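Local coordinates for fumarate lyase (Mesorhizobium sp., PDB 3C8T), which is of unspecified function but belongs to the fumarate lyase superfamily of mainly helical proteins, here assembled as a tetramer of identical chains, at residues D14-E19 with I123-E128; Q24-R29 with T110-Q115; V76-L81 with A102-I107; R139-T144 with V348-M353; D172-R177 with A239-S244. All blocks are in the same frame, centred on the assembly; numbering follows the deposited sequence.

Contact 1: residues D14-E19 with I123-E128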
# COMPACT_ATOMS: atom_id res chain seq x y z
N ASP A 14 19.72 -9.01 -5.09
CA ASP A 14 20.86 -9.93 -4.88
C ASP A 14 20.89 -10.98 -5.99
O ASP A 14 19.91 -11.70 -6.19
CB ASP A 14 20.80 -10.57 -3.49
CG ASP A 14 21.94 -11.58 -3.21
OD1 ASP A 14 22.88 -11.70 -4.04
OD2 ASP A 14 21.88 -12.28 -2.16
N ASP A 15 22.01 -11.04 -6.71
CA ASP A 15 22.21 -12.01 -7.81
C ASP A 15 22.15 -13.48 -7.37
O ASP A 15 21.58 -14.31 -8.07
CB ASP A 15 23.53 -11.72 -8.53
CG ASP A 15 23.43 -10.54 -9.48
OD1 ASP A 15 22.36 -9.89 -9.54
OD2 ASP A 15 24.43 -10.29 -10.19
N LYS A 16 22.73 -13.78 -6.21
CA LYS A 16 22.60 -15.12 -5.61
C LYS A 16 21.14 -15.52 -5.36
O LYS A 16 20.72 -16.67 -5.59
CB LYS A 16 23.35 -15.17 -4.31
CG LYS A 16 24.84 -15.14 -4.48
CD LYS A 16 25.49 -15.35 -3.13
CE LYS A 16 27.01 -15.48 -3.26
NZ LYS A 16 27.63 -14.17 -3.67
N MET A 17 20.36 -14.54 -4.93
CA MET A 17 18.96 -14.75 -4.65
C MET A 17 18.17 -14.81 -5.96
O MET A 17 17.24 -15.59 -6.08
CB MET A 17 18.48 -13.69 -3.65
CG MET A 17 17.28 -14.06 -2.86
SD MET A 17 17.34 -15.51 -1.85
CE MET A 17 17.63 -14.79 -0.22
N ARG A 18 18.58 -14.06 -6.97
CA ARG A 18 18.08 -14.28 -8.33
C ARG A 18 18.45 -15.66 -8.96
O ARG A 18 17.63 -16.25 -9.68
CB ARG A 18 18.51 -13.13 -9.25
CG ARG A 18 17.88 -11.79 -8.84
CD ARG A 18 18.57 -10.61 -9.52
NE ARG A 18 18.22 -10.51 -10.94
CZ ARG A 18 19.12 -10.46 -11.93
NH1 ARG A 18 20.42 -10.47 -11.65
NH2 ARG A 18 18.71 -10.38 -13.19
N GLU A 19 19.65 -16.17 -8.71
CA GLU A 19 19.99 -17.50 -9.23
C GLU A 19 19.10 -18.54 -8.57
O GLU A 19 18.52 -19.39 -9.24
CB GLU A 19 21.47 -17.86 -9.05
CG GLU A 19 21.82 -19.19 -9.80
CD GLU A 19 23.32 -19.52 -9.84
OE1 GLU A 19 23.99 -19.15 -10.85
OE2 GLU A 19 23.84 -20.14 -8.87
N ILE A 123 19.20 -15.35 3.80
CA ILE A 123 18.74 -14.25 4.66
C ILE A 123 19.35 -14.33 6.07
O ILE A 123 19.85 -13.34 6.60
CB ILE A 123 17.19 -14.21 4.76
CG1 ILE A 123 16.56 -13.87 3.40
CG2 ILE A 123 16.74 -13.26 5.86
CD1 ILE A 123 16.95 -12.50 2.81
N SER A 124 19.32 -15.51 6.68
CA SER A 124 19.87 -15.69 8.02
C SER A 124 21.36 -15.31 8.08
O SER A 124 21.81 -14.63 9.01
CB SER A 124 19.62 -17.13 8.48
OG SER A 124 20.28 -17.37 9.70
N ARG A 125 22.12 -15.77 7.09
CA ARG A 125 23.54 -15.49 6.91
C ARG A 125 23.79 -13.96 6.82
O ARG A 125 24.71 -13.43 7.43
CB ARG A 125 23.93 -16.17 5.59
CG ARG A 125 25.25 -16.74 5.49
CD ARG A 125 26.05 -15.96 4.46
NE ARG A 125 25.86 -16.29 3.04
CZ ARG A 125 26.19 -15.41 2.09
NH1 ARG A 125 26.69 -14.24 2.45
NH2 ARG A 125 26.06 -15.69 0.80
N ARG A 126 22.96 -13.25 6.07
CA ARG A 126 23.14 -11.80 5.94
C ARG A 126 22.74 -11.05 7.24
O ARG A 126 23.40 -10.07 7.64
CB ARG A 126 22.38 -11.26 4.73
CG ARG A 126 22.65 -12.00 3.43
CD ARG A 126 22.64 -10.98 2.32
NE ARG A 126 22.90 -11.53 1.00
CZ ARG A 126 24.11 -11.68 0.46
NH1 ARG A 126 25.20 -11.37 1.14
NH2 ARG A 126 24.21 -12.19 -0.75
N ILE A 127 21.71 -11.52 7.90
CA ILE A 127 21.32 -10.96 9.20
C ILE A 127 22.44 -11.18 10.25
O ILE A 127 22.77 -10.28 11.01
CB ILE A 127 19.96 -11.54 9.67
CG1 ILE A 127 18.77 -11.00 8.83
CG2 ILE A 127 19.77 -11.32 11.21
CD1 ILE A 127 17.34 -11.51 9.35
N GLU A 128 23.07 -12.36 10.25
CA GLU A 128 24.23 -12.60 11.12
C GLU A 128 25.47 -11.71 10.81
O GLU A 128 26.08 -11.21 11.74
CB GLU A 128 24.61 -14.09 11.14
CG GLU A 128 23.44 -14.99 11.63
CD GLU A 128 22.84 -14.53 12.99
OE1 GLU A 128 21.72 -13.97 13.04
OE2 GLU A 128 23.52 -14.72 14.02

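Contact 2: residues Q24-R29 with T110-Q115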
# COMPACT_ATOMS: atom_id res chain seq x y z
N GLN A 24 15.73 -22.32 -14.06
CA GLN A 24 16.55 -23.53 -14.03
C GLN A 24 16.53 -24.13 -12.63
O GLN A 24 16.34 -25.34 -12.45
CB GLN A 24 17.99 -23.19 -14.43
CG GLN A 24 18.16 -22.66 -15.91
CD GLN A 24 17.49 -21.28 -16.28
OE1 GLN A 24 17.02 -20.49 -15.42
NE2 GLN A 24 17.45 -21.00 -17.58
N SER A 25 16.76 -23.28 -11.64
CA SER A 25 16.69 -23.72 -10.27
C SER A 25 15.26 -24.20 -9.89
O SER A 25 15.12 -25.24 -9.29
CB SER A 25 17.23 -22.63 -9.33
OG SER A 25 17.30 -23.16 -8.03
N PHE A 26 14.23 -23.47 -10.28
CA PHE A 26 12.84 -23.86 -9.98
C PHE A 26 12.54 -25.24 -10.54
O PHE A 26 12.16 -26.14 -9.81
CB PHE A 26 11.84 -22.83 -10.54
CG PHE A 26 10.39 -23.14 -10.23
CD1 PHE A 26 9.92 -23.10 -8.91
CD2 PHE A 26 9.49 -23.45 -11.25
CE1 PHE A 26 8.58 -23.38 -8.60
CE2 PHE A 26 8.14 -23.73 -10.95
CZ PHE A 26 7.69 -23.71 -9.62
N ILE A 27 12.74 -25.39 -11.84
CA ILE A 27 12.63 -26.66 -12.55
C ILE A 27 13.40 -27.77 -11.87
O ILE A 27 12.83 -28.84 -11.65
CB ILE A 27 13.04 -26.55 -14.07
CG1 ILE A 27 12.06 -25.62 -14.80
CG2 ILE A 27 13.17 -27.96 -14.73
CD1 ILE A 27 10.55 -25.92 -14.54
N SER A 28 14.66 -27.56 -11.52
CA SER A 28 15.40 -28.66 -10.84
C SER A 28 14.76 -29.10 -9.48
O SER A 28 14.77 -30.30 -9.14
CB SER A 28 16.89 -28.37 -10.74
OG SER A 28 17.12 -27.44 -9.72
N ARG A 29 14.19 -28.15 -8.73
CA ARG A 29 13.42 -28.47 -7.51
C ARG A 29 12.12 -29.20 -7.83
O ARG A 29 11.68 -30.03 -7.05
CB ARG A 29 13.07 -27.23 -6.66
CG ARG A 29 14.20 -26.23 -6.33
CD ARG A 29 15.60 -26.81 -6.14
NE ARG A 29 15.75 -27.63 -4.93
CZ ARG A 29 16.38 -27.23 -3.82
NH1 ARG A 29 16.48 -28.05 -2.77
NH2 ARG A 29 16.90 -26.02 -3.74
N THR A 110 5.56 -26.97 -3.49
CA THR A 110 6.66 -27.70 -2.85
C THR A 110 8.02 -27.28 -3.35
O THR A 110 8.92 -27.07 -2.55
CB THR A 110 6.50 -29.23 -3.00
OG1 THR A 110 5.29 -29.65 -2.34
CG2 THR A 110 7.70 -29.94 -2.35
N ALA A 111 8.19 -27.13 -4.66
CA ALA A 111 9.44 -26.57 -5.21
C ALA A 111 9.74 -25.17 -4.69
O ALA A 111 10.90 -24.83 -4.44
CB ALA A 111 9.42 -26.56 -6.74
N THR A 112 8.69 -24.34 -4.59
CA THR A 112 8.80 -23.01 -3.96
C THR A 112 9.29 -23.11 -2.54
O THR A 112 10.18 -22.37 -2.13
CB THR A 112 7.47 -22.21 -4.05
OG1 THR A 112 7.13 -22.04 -5.43
CG2 THR A 112 7.55 -20.82 -3.38
N VAL A 113 8.71 -24.03 -1.76
CA VAL A 113 9.16 -24.23 -0.38
C VAL A 113 10.65 -24.62 -0.32
O VAL A 113 11.40 -24.15 0.53
CB VAL A 113 8.21 -25.18 0.40
CG1 VAL A 113 8.85 -25.76 1.64
CG2 VAL A 113 6.88 -24.45 0.78
N LEU A 114 11.11 -25.44 -1.26
CA LEU A 114 12.52 -25.82 -1.30
C LEU A 114 13.44 -24.61 -1.55
O LEU A 114 14.51 -24.51 -0.94
CB LEU A 114 12.76 -26.92 -2.36
CG LEU A 114 12.06 -28.25 -2.05
CD1 LEU A 114 12.07 -29.15 -3.29
CD2 LEU A 114 12.71 -28.92 -0.88
N GLN A 115 13.04 -23.73 -2.46
CA GLN A 115 13.76 -22.49 -2.67
C GLN A 115 13.72 -21.60 -1.42
O GLN A 115 14.75 -21.09 -0.99
CB GLN A 115 13.13 -21.78 -3.85
CG GLN A 115 13.38 -22.45 -5.23
CD GLN A 115 12.59 -21.75 -6.33
OE1 GLN A 115 11.42 -21.44 -6.15
NE2 GLN A 115 13.23 -21.45 -7.45
O HOH W 1 16.17 -26.44 -0.20

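Contact 3: residues V76-L81 with A102-I107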
# COMPACT_ATOMS: atom_id res chain seq x y z
N VAL A 76 0.21 -24.32 -22.25
CA VAL A 76 -0.48 -25.07 -21.19
C VAL A 76 -0.89 -24.20 -19.96
O VAL A 76 -1.85 -24.54 -19.25
CB VAL A 76 0.37 -26.30 -20.77
CG1 VAL A 76 -0.04 -26.83 -19.39
CG2 VAL A 76 0.30 -27.39 -21.87
N GLY A 77 -0.18 -23.09 -19.72
CA GLY A 77 -0.41 -22.27 -18.54
C GLY A 77 0.62 -22.49 -17.45
O GLY A 77 0.91 -21.55 -16.69
N TYR A 78 1.18 -23.71 -17.36
CA TYR A 78 2.12 -24.08 -16.29
C TYR A 78 3.27 -24.96 -16.78
O TYR A 78 3.10 -25.68 -17.73
CB TYR A 78 1.37 -24.79 -15.16
CG TYR A 78 0.21 -23.99 -14.61
CD1 TYR A 78 0.44 -22.94 -13.74
CD2 TYR A 78 -1.10 -24.27 -14.98
CE1 TYR A 78 -0.59 -22.19 -13.24
CE2 TYR A 78 -2.17 -23.50 -14.49
CZ TYR A 78 -1.89 -22.48 -13.60
OH TYR A 78 -2.91 -21.72 -13.07
N PRO A 79 4.47 -24.88 -16.14
CA PRO A 79 5.55 -25.74 -16.65
C PRO A 79 5.48 -27.19 -16.19
O PRO A 79 6.22 -28.01 -16.74
CB PRO A 79 6.82 -25.09 -16.07
CG PRO A 79 6.36 -24.51 -14.75
CD PRO A 79 4.95 -23.99 -15.06
N ILE A 80 4.62 -27.52 -15.22
CA ILE A 80 4.70 -28.84 -14.61
C ILE A 80 4.41 -30.02 -15.55
O ILE A 80 5.16 -30.98 -15.58
CB ILE A 80 3.86 -28.97 -13.32
CG1 ILE A 80 4.33 -27.97 -12.25
CG2 ILE A 80 3.91 -30.39 -12.80
CD1 ILE A 80 5.87 -27.74 -12.16
N LEU A 81 3.30 -29.99 -16.26
CA LEU A 81 2.96 -31.13 -17.11
C LEU A 81 3.90 -31.27 -18.30
O LEU A 81 4.26 -32.39 -18.61
CB LEU A 81 1.45 -31.17 -17.47
CG LEU A 81 0.54 -31.42 -16.24
CD1 LEU A 81 -0.95 -31.31 -16.59
CD2 LEU A 81 0.79 -32.75 -15.56
N ALA A 102 -0.60 -36.47 -8.05
CA ALA A 102 -0.21 -35.06 -7.93
C ALA A 102 -1.04 -34.09 -8.78
O ALA A 102 -1.51 -34.46 -9.85
CB ALA A 102 1.28 -34.90 -8.30
N THR A 103 -1.21 -32.86 -8.30
CA THR A 103 -1.64 -31.75 -9.13
C THR A 103 -0.45 -30.76 -9.31
O THR A 103 0.57 -30.80 -8.58
CB THR A 103 -2.91 -31.03 -8.58
OG1 THR A 103 -3.43 -30.12 -9.57
CG2 THR A 103 -2.61 -30.20 -7.30
N THR A 104 -0.57 -29.89 -10.30
CA THR A 104 0.41 -28.85 -10.60
C THR A 104 0.81 -27.97 -9.39
O THR A 104 2.02 -27.83 -9.10
CB THR A 104 -0.08 -28.01 -11.80
OG1 THR A 104 -0.06 -28.86 -12.94
CG2 THR A 104 0.82 -26.79 -12.06
N GLN A 105 -0.17 -27.41 -8.68
CA GLN A 105 0.16 -26.60 -7.48
C GLN A 105 0.91 -27.35 -6.35
O GLN A 105 1.65 -26.73 -5.54
CB GLN A 105 -1.08 -25.91 -6.91
CG GLN A 105 -0.74 -24.69 -6.08
CD GLN A 105 -1.94 -24.08 -5.37
OE1 GLN A 105 -3.08 -24.53 -5.55
NE2 GLN A 105 -1.70 -23.05 -4.57
N ASP A 106 0.74 -28.67 -6.29
CA ASP A 106 1.53 -29.46 -5.35
C ASP A 106 3.01 -29.33 -5.66
O ASP A 106 3.82 -29.05 -4.80
CB ASP A 106 1.15 -30.93 -5.40
CG ASP A 106 -0.21 -31.20 -4.87
OD1 ASP A 106 -0.76 -30.37 -4.11
OD2 ASP A 106 -0.74 -32.27 -5.21
N ILE A 107 3.36 -29.53 -6.93
CA ILE A 107 4.76 -29.53 -7.35
C ILE A 107 5.34 -28.13 -7.27
O ILE A 107 6.49 -27.96 -6.80
CB ILE A 107 4.97 -30.11 -8.78
CG1 ILE A 107 4.28 -31.48 -8.95
CG2 ILE A 107 6.47 -30.24 -9.08
CD1 ILE A 107 4.67 -32.58 -7.93
O HOH W 2 1.38 -27.90 -15.92

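Contact 4: residues R139-T144 with V348-M353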
# COMPACT_ATOMS: atom_id res chain seq x y z
N ARG A 139 30.75 -1.79 20.07
CA ARG A 139 31.86 -2.04 20.99
C ARG A 139 32.92 -0.93 20.82
O ARG A 139 33.20 -0.21 21.78
CB ARG A 139 32.45 -3.42 20.73
CG ARG A 139 33.47 -3.88 21.72
CD ARG A 139 33.97 -5.33 21.32
NE ARG A 139 33.79 -5.75 19.90
CZ ARG A 139 32.97 -6.73 19.48
NH1 ARG A 139 32.20 -7.39 20.34
NH2 ARG A 139 32.92 -7.05 18.19
N ASN A 140 33.45 -0.78 19.61
CA ASN A 140 34.51 0.23 19.39
C ASN A 140 34.10 1.68 19.71
O ASN A 140 34.94 2.47 20.14
CB ASN A 140 35.05 0.17 17.96
CG ASN A 140 35.61 -1.21 17.58
OD1 ASN A 140 35.96 -2.03 18.45
ND2 ASN A 140 35.69 -1.47 16.27
N HIS A 141 32.82 2.02 19.55
CA HIS A 141 32.38 3.41 19.76
C HIS A 141 31.52 3.58 20.97
O HIS A 141 30.83 4.60 21.13
CB HIS A 141 31.77 3.98 18.46
CG HIS A 141 32.78 4.09 17.36
ND1 HIS A 141 33.77 5.04 17.37
CD2 HIS A 141 33.03 3.30 16.29
CE1 HIS A 141 34.56 4.87 16.33
NE2 HIS A 141 34.13 3.83 15.65
N ARG A 142 31.56 2.57 21.83
CA ARG A 142 30.84 2.56 23.11
C ARG A 142 30.95 3.92 23.81
O ARG A 142 29.96 4.41 24.33
CB ARG A 142 31.38 1.43 24.02
CG ARG A 142 30.63 1.24 25.34
CD ARG A 142 31.48 0.44 26.35
NE ARG A 142 30.74 0.12 27.59
CZ ARG A 142 30.76 0.86 28.70
NH1 ARG A 142 31.47 1.99 28.75
NH2 ARG A 142 30.05 0.47 29.77
N ASP A 143 32.14 4.51 23.83
CA ASP A 143 32.37 5.77 24.55
C ASP A 143 32.58 7.00 23.65
O ASP A 143 32.99 8.04 24.16
CB ASP A 143 33.58 5.65 25.53
CG ASP A 143 33.49 4.41 26.42
OD1 ASP A 143 34.54 3.77 26.63
OD2 ASP A 143 32.39 4.07 26.89
N THR A 144 32.36 6.89 22.34
CA THR A 144 32.45 8.01 21.40
C THR A 144 31.23 8.97 21.57
O THR A 144 30.09 8.64 21.11
CB THR A 144 32.51 7.47 19.96
OG1 THR A 144 33.42 6.36 19.86
CG2 THR A 144 32.93 8.59 18.96
N VAL A 348 33.74 6.39 10.75
CA VAL A 348 33.12 7.12 11.87
C VAL A 348 34.10 8.22 12.20
O VAL A 348 35.31 7.92 12.22
CB VAL A 348 32.95 6.19 13.10
CG1 VAL A 348 32.44 6.95 14.32
CG2 VAL A 348 32.03 4.99 12.78
N PHE A 349 33.61 9.46 12.39
CA PHE A 349 34.49 10.65 12.62
C PHE A 349 34.32 11.31 13.98
O PHE A 349 33.52 12.22 14.15
CB PHE A 349 34.34 11.67 11.50
CG PHE A 349 34.55 11.09 10.14
CD1 PHE A 349 35.73 10.36 9.87
CD2 PHE A 349 33.59 11.22 9.14
CE1 PHE A 349 35.92 9.79 8.58
CE2 PHE A 349 33.77 10.66 7.87
CZ PHE A 349 34.95 9.95 7.59
N PRO A 350 35.01 10.78 14.99
CA PRO A 350 34.79 11.30 16.33
C PRO A 350 35.04 12.82 16.45
O PRO A 350 34.39 13.48 17.27
CB PRO A 350 35.72 10.46 17.18
CG PRO A 350 35.77 9.12 16.38
CD PRO A 350 35.93 9.63 14.98
N ASP A 351 35.90 13.36 15.58
CA ASP A 351 36.22 14.78 15.56
C ASP A 351 35.04 15.62 15.15
O ASP A 351 34.71 16.58 15.84
CB ASP A 351 37.47 15.10 14.69
CG ASP A 351 37.35 14.60 13.21
OD1 ASP A 351 36.52 13.74 12.91
OD2 ASP A 351 38.12 15.09 12.35
N ARG A 352 34.38 15.26 14.05
CA ARG A 352 33.16 15.97 13.65
C ARG A 352 32.06 15.77 14.70
O ARG A 352 31.30 16.68 14.94
CB ARG A 352 32.65 15.55 12.26
CG ARG A 352 33.42 16.10 11.07
CD ARG A 352 33.49 17.62 11.04
NE ARG A 352 32.21 18.26 10.74
CZ ARG A 352 31.68 18.37 9.51
NH1 ARG A 352 32.31 17.84 8.46
NH2 ARG A 352 30.51 18.98 9.32
N MET A 353 32.01 14.60 15.33
CA MET A 353 31.00 14.31 16.33
C MET A 353 31.13 15.24 17.55
O MET A 353 30.13 15.73 18.09
CB MET A 353 31.05 12.82 16.77
CG MET A 353 30.45 11.80 15.75
SD MET A 353 30.66 10.02 16.17
CE MET A 353 29.62 9.31 14.87

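Contact 5: residues D172-R177 with A239-S244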
# COMPACT_ATOMS: atom_id res chain seq x y z
N ASP A 172 18.91 -8.48 16.44
CA ASP A 172 18.81 -9.56 17.40
C ASP A 172 17.39 -10.08 17.43
O ASP A 172 17.19 -11.28 17.47
CB ASP A 172 19.20 -9.09 18.80
CG ASP A 172 20.71 -8.76 18.91
OD1 ASP A 172 21.51 -9.30 18.12
OD2 ASP A 172 21.09 -7.97 19.80
N ARG A 173 16.38 -9.19 17.43
CA ARG A 173 14.99 -9.68 17.43
C ARG A 173 14.60 -10.32 16.11
O ARG A 173 13.75 -11.21 16.11
CB ARG A 173 13.95 -8.64 17.86
CG ARG A 173 13.98 -8.27 19.34
CD ARG A 173 12.96 -7.15 19.68
NE ARG A 173 13.21 -5.87 19.01
CZ ARG A 173 13.79 -4.80 19.58
NH1 ARG A 173 14.24 -4.83 20.84
NH2 ARG A 173 13.94 -3.66 18.86
N HIS A 174 15.19 -9.89 14.99
CA HIS A 174 14.77 -10.40 13.68
C HIS A 174 15.30 -11.81 13.54
O HIS A 174 14.62 -12.68 12.98
CB HIS A 174 15.26 -9.54 12.48
CG HIS A 174 14.67 -8.15 12.41
ND1 HIS A 174 13.32 -7.90 12.53
CD2 HIS A 174 15.25 -6.95 12.15
CE1 HIS A 174 13.10 -6.60 12.41
NE2 HIS A 174 14.26 -6.00 12.17
N ALA A 175 16.53 -12.03 14.04
CA ALA A 175 17.12 -13.38 14.10
C ALA A 175 16.24 -14.37 14.81
O ALA A 175 16.08 -15.50 14.33
CB ALA A 175 18.50 -13.37 14.73
N ALA A 176 15.64 -13.95 15.93
CA ALA A 176 14.69 -14.77 16.67
C ALA A 176 13.43 -15.06 15.83
O ALA A 176 12.97 -16.21 15.79
CB ALA A 176 14.34 -14.15 18.03
N ARG A 177 12.87 -14.03 15.18
CA ARG A 177 11.66 -14.18 14.33
C ARG A 177 11.88 -15.23 13.21
O ARG A 177 11.02 -16.08 12.96
CB ARG A 177 11.24 -12.83 13.72
CG ARG A 177 10.78 -11.78 14.73
CD ARG A 177 10.50 -10.42 14.09
NE ARG A 177 10.05 -9.51 15.14
CZ ARG A 177 10.75 -8.47 15.60
NH1 ARG A 177 11.91 -8.14 15.05
NH2 ARG A 177 10.26 -7.76 16.60
N ALA A 239 9.86 -7.67 4.92
CA ALA A 239 9.49 -6.26 5.03
C ALA A 239 9.84 -5.63 6.38
O ALA A 239 10.20 -4.45 6.44
CB ALA A 239 8.01 -6.06 4.72
N LEU A 240 9.78 -6.41 7.46
CA LEU A 240 10.10 -5.88 8.80
C LEU A 240 11.60 -5.64 8.95
O LEU A 240 12.03 -4.59 9.44
CB LEU A 240 9.60 -6.86 9.88
CG LEU A 240 9.44 -6.37 11.32
CD1 LEU A 240 8.13 -5.57 11.45
CD2 LEU A 240 9.40 -7.57 12.26
N VAL A 241 12.41 -6.63 8.52
CA VAL A 241 13.86 -6.47 8.46
C VAL A 241 14.26 -5.24 7.62
O VAL A 241 15.14 -4.47 8.02
CB VAL A 241 14.53 -7.73 7.90
CG1 VAL A 241 16.05 -7.55 7.77
CG2 VAL A 241 14.21 -8.92 8.77
N SER A 242 13.62 -5.07 6.46
CA SER A 242 13.89 -3.97 5.53
C SER A 242 13.60 -2.64 6.22
O SER A 242 14.36 -1.68 6.06
CB SER A 242 13.03 -4.10 4.27
OG SER A 242 13.35 -5.36 3.64
N GLY A 243 12.53 -2.59 6.99
CA GLY A 243 12.23 -1.40 7.77
C GLY A 243 13.32 -1.03 8.73
O GLY A 243 13.61 0.14 8.86
N SER A 244 13.90 -2.03 9.41
CA SER A 244 15.01 -1.78 10.34
C SER A 244 16.26 -1.33 9.60
O SER A 244 16.97 -0.48 10.10
CB SER A 244 15.33 -3.00 11.21
OG SER A 244 14.21 -3.37 12.00

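Contact 1: residues D14-E19 with I123-E128
The guanidinium of Arg-126 has Asp-14 OD2 at its edge, nearly in its own plane. Lys-16 CD approaches the same group obliquely. Beside it, the guanidinium of Arg-125 also has Lys-16 CD at its edge, with Arg-125 NH2 4.0 Å from that carbon. The two groups of the Asp-14 salt bridge reach toward each other tip to tip, their planes 64° apart. Arg-126 NH2 donates to Asp-14 OD2 at 2.7 Å, with an N-H...O angle of 158°. It comes from above the carboxylate plane, 47° out of it. A weak second bond runs from Arg-126 NE to the same OD2 at 3.4 Å. Asp-14 OD1 turns back to cap its own helix, accepting weakly from Lys-16 N at 3.0 Å. One carboxylate therefore serves as N-cap and as ion-pair partner. Ser-333 OG bonds to both Asp-14 OD2 and Arg-126 NE, and Arg-126 NH1 pairs with Glu-340. Apart from the charges, Met-17 CE is 3.9 Å from Ile-123 CD1, the two side chains crossing at about a right angle. The helix segments run antiparallel, with axes 13.0 Å apart, so side chains alone bridge them. A short capped helix packs here against helix 104-140; long helices of this kind form the bundle characteristic of the superfamily.

Contact 2: residues Q24-R29 with T110-Q115
Within 110-115, Ala-111 is the first residue to touch, and its CB fits between two side chains of helix 23-43. It lies 3.7 Å from Arg-29 CB and 3.8 Å from Phe-26 CE1. Thr-112 OG1 follows at the edge of the Phe-26 ring, 3.7 Å from CE1; its hydrogen bond goes to Met-108 O. Leu-114 CB lies over one face of the Arg-29 guanidinium, offset toward the rim. Water 1 joins the same pair: Leu-114 O accepts from it at 2.7 Å, and Arg-29 NH1 gives it a weak bond. Gln-115 closes the walk. Its OE1 is at the ring edge, 3.6 Å from Phe-26 CD1, and its NE2 is 3.5 Å from Phe-26 CA. Tyr-8 of the second subunit meets the Phe-26 ring edge-to-face. No direct hydrogen bond joins the segments. The contact is mainly van der Waals packing, in which polar groups join, with one water bridge that is weak on the Arg-29 side. The Arg-29 charge is met by Asp-118 and Glu-32.

Contact 3: residues V76-L81 with A102-I107
Thr-104 and Ile-80 meet through branches set by their first torsions. Thr-104 CG2 stands anti to its backbone N (OG1 chi1 -67°), and Ile-80 CG1 stands anti to its carbonyl carbon (chi1 -60°). The two side chains slide past each other in opposite directions, with Ile-80 CG1 3.7 Å from Thr-104 CG2. That methyl also touches Tyr-78 CB at 3.7 Å, and it approaches the start of the tyrosine ring obliquely. Further along the helix, Ile-80 CD1 packs on Ile-107 CG2 at 4.0 Å. Leu-81 adds a looser touch, its CG 4.2 Å from Thr-104 OG1. Water 2 links the polar atoms. It accepts from Leu-81 N at 2.9 Å and has weak bonds to Tyr-78 O and Thr-104 OG1. No direct hydrogen bond crosses the contact. Within 102-107, Thr-103 N donates to Asp-106 OD2 at 3.2 Å in a nearly straight bond, which ties the N-cap residue to the first turn of the helix. The contact joins the start of helix 80-91 to the start of helix 104-140. Cys-30 of helix 23-43 touches both isoleucines. Tyr-78 leans on Trp-322 of helix 315-344 and on Tyr-8 of the second subunit.

Contact 4: residues R139-T144 with V348-M353
His-141 and Val-348 make the CH-pi part of the contact. The valine CG1 lies over one face of the imidazole, 3.8 Å from the ring centroid and 17° off the ring normal. It is shifted toward the rim, and its closest ring atom is His-141 CE1 at 3.6 Å. The other methyl, Val-348 CG2, reaches His-141 NE2 at 3.7 Å. Apolar packing comes next. Thr-144 CG2, anti to its backbone N, lies 3.8 Å from Pro-350 CB and 3.9 Å from Met-353 SD; the threonine and methionine side chains cross at about a right angle. The hydrogen bond of the His-141 ring lies within 139-144. His-141 ND1 and Thr-144 OG1 share it, at 2.8 Å and at the ring edge. This bond probably helps to hold the ring's orientation. The two are the first and last residues of a type I turn, which Thr-144 N closes by donating to His-141 O at 3.0 Å. No hydrogen bond crosses to 348-353. The turn follows helix 104-140 and leads into strand 145-150. Across the contact, strand 347-348 pairs with strand 263-264 and passes into helix 350-357. Phe-160, at the start of helix 160-185, touches both Val-348 and Met-353.

Contact 5: residues D172-R177 with A239-S244
His-174 NE2 and Ser-244 OG share a short hydrogen bond of 2.6 Å, with an angle of 164°; either could be the donor. The serine comes in at the ring edge, near the imidazole plane. Val-241 lies over one face of the same ring. Its CA is 3.9 Å from the His-174 centroid and 17° off the ring normal, a CH-pi contact, and its CG2 is 3.7 Å from His-174 CG. Leu-240 CG approaches His-174 CE1 at 3.8 Å. The imidazole is thus held at an edge by a polar bond and on a face by hydrocarbon. Leu-240 also serves Arg-177. Its CD2 sits over one face of the guanidinium, 3.5 Å from Arg-177 NE, and the two side chains cross at about a right angle. The charge of Arg-177 is met by Glu-233 and Asp-229 of the fourth subunit. All five touching residues are buried. The segments run antiparallel, 171° between their directions, with axes 10.7 Å apart. They belong to helices 160-185 and 229-255. Long antiparallel helices of this kind form the core of the fumarate lyase superfamily, where the bundles of the subunits join to build the tetramer.

How the contacts relate
From the N terminus, helix 15-20 opens contact 1 and helix 23-43 opens contact 2 right after it. Residues 76-81 then open contact 3. Helix 104-140 closes all three in reverse order: contact 3, then contact 2, then contact 1. Contact 3 therefore sits within contact 2, and contact 2 within contact 1. Contact 4 joins the end of the same helix to 348-353. Contact 5 opens and closes within that span, joining helices 160-185 and 229-255. Contact 2 touches contacts 1 and 3, while contact 1 touches contact 5 through Ile-127 and Glu-128. Contacts 3 and 4 lie on opposite sides of the chain's centre, their centres about 57 Å apart.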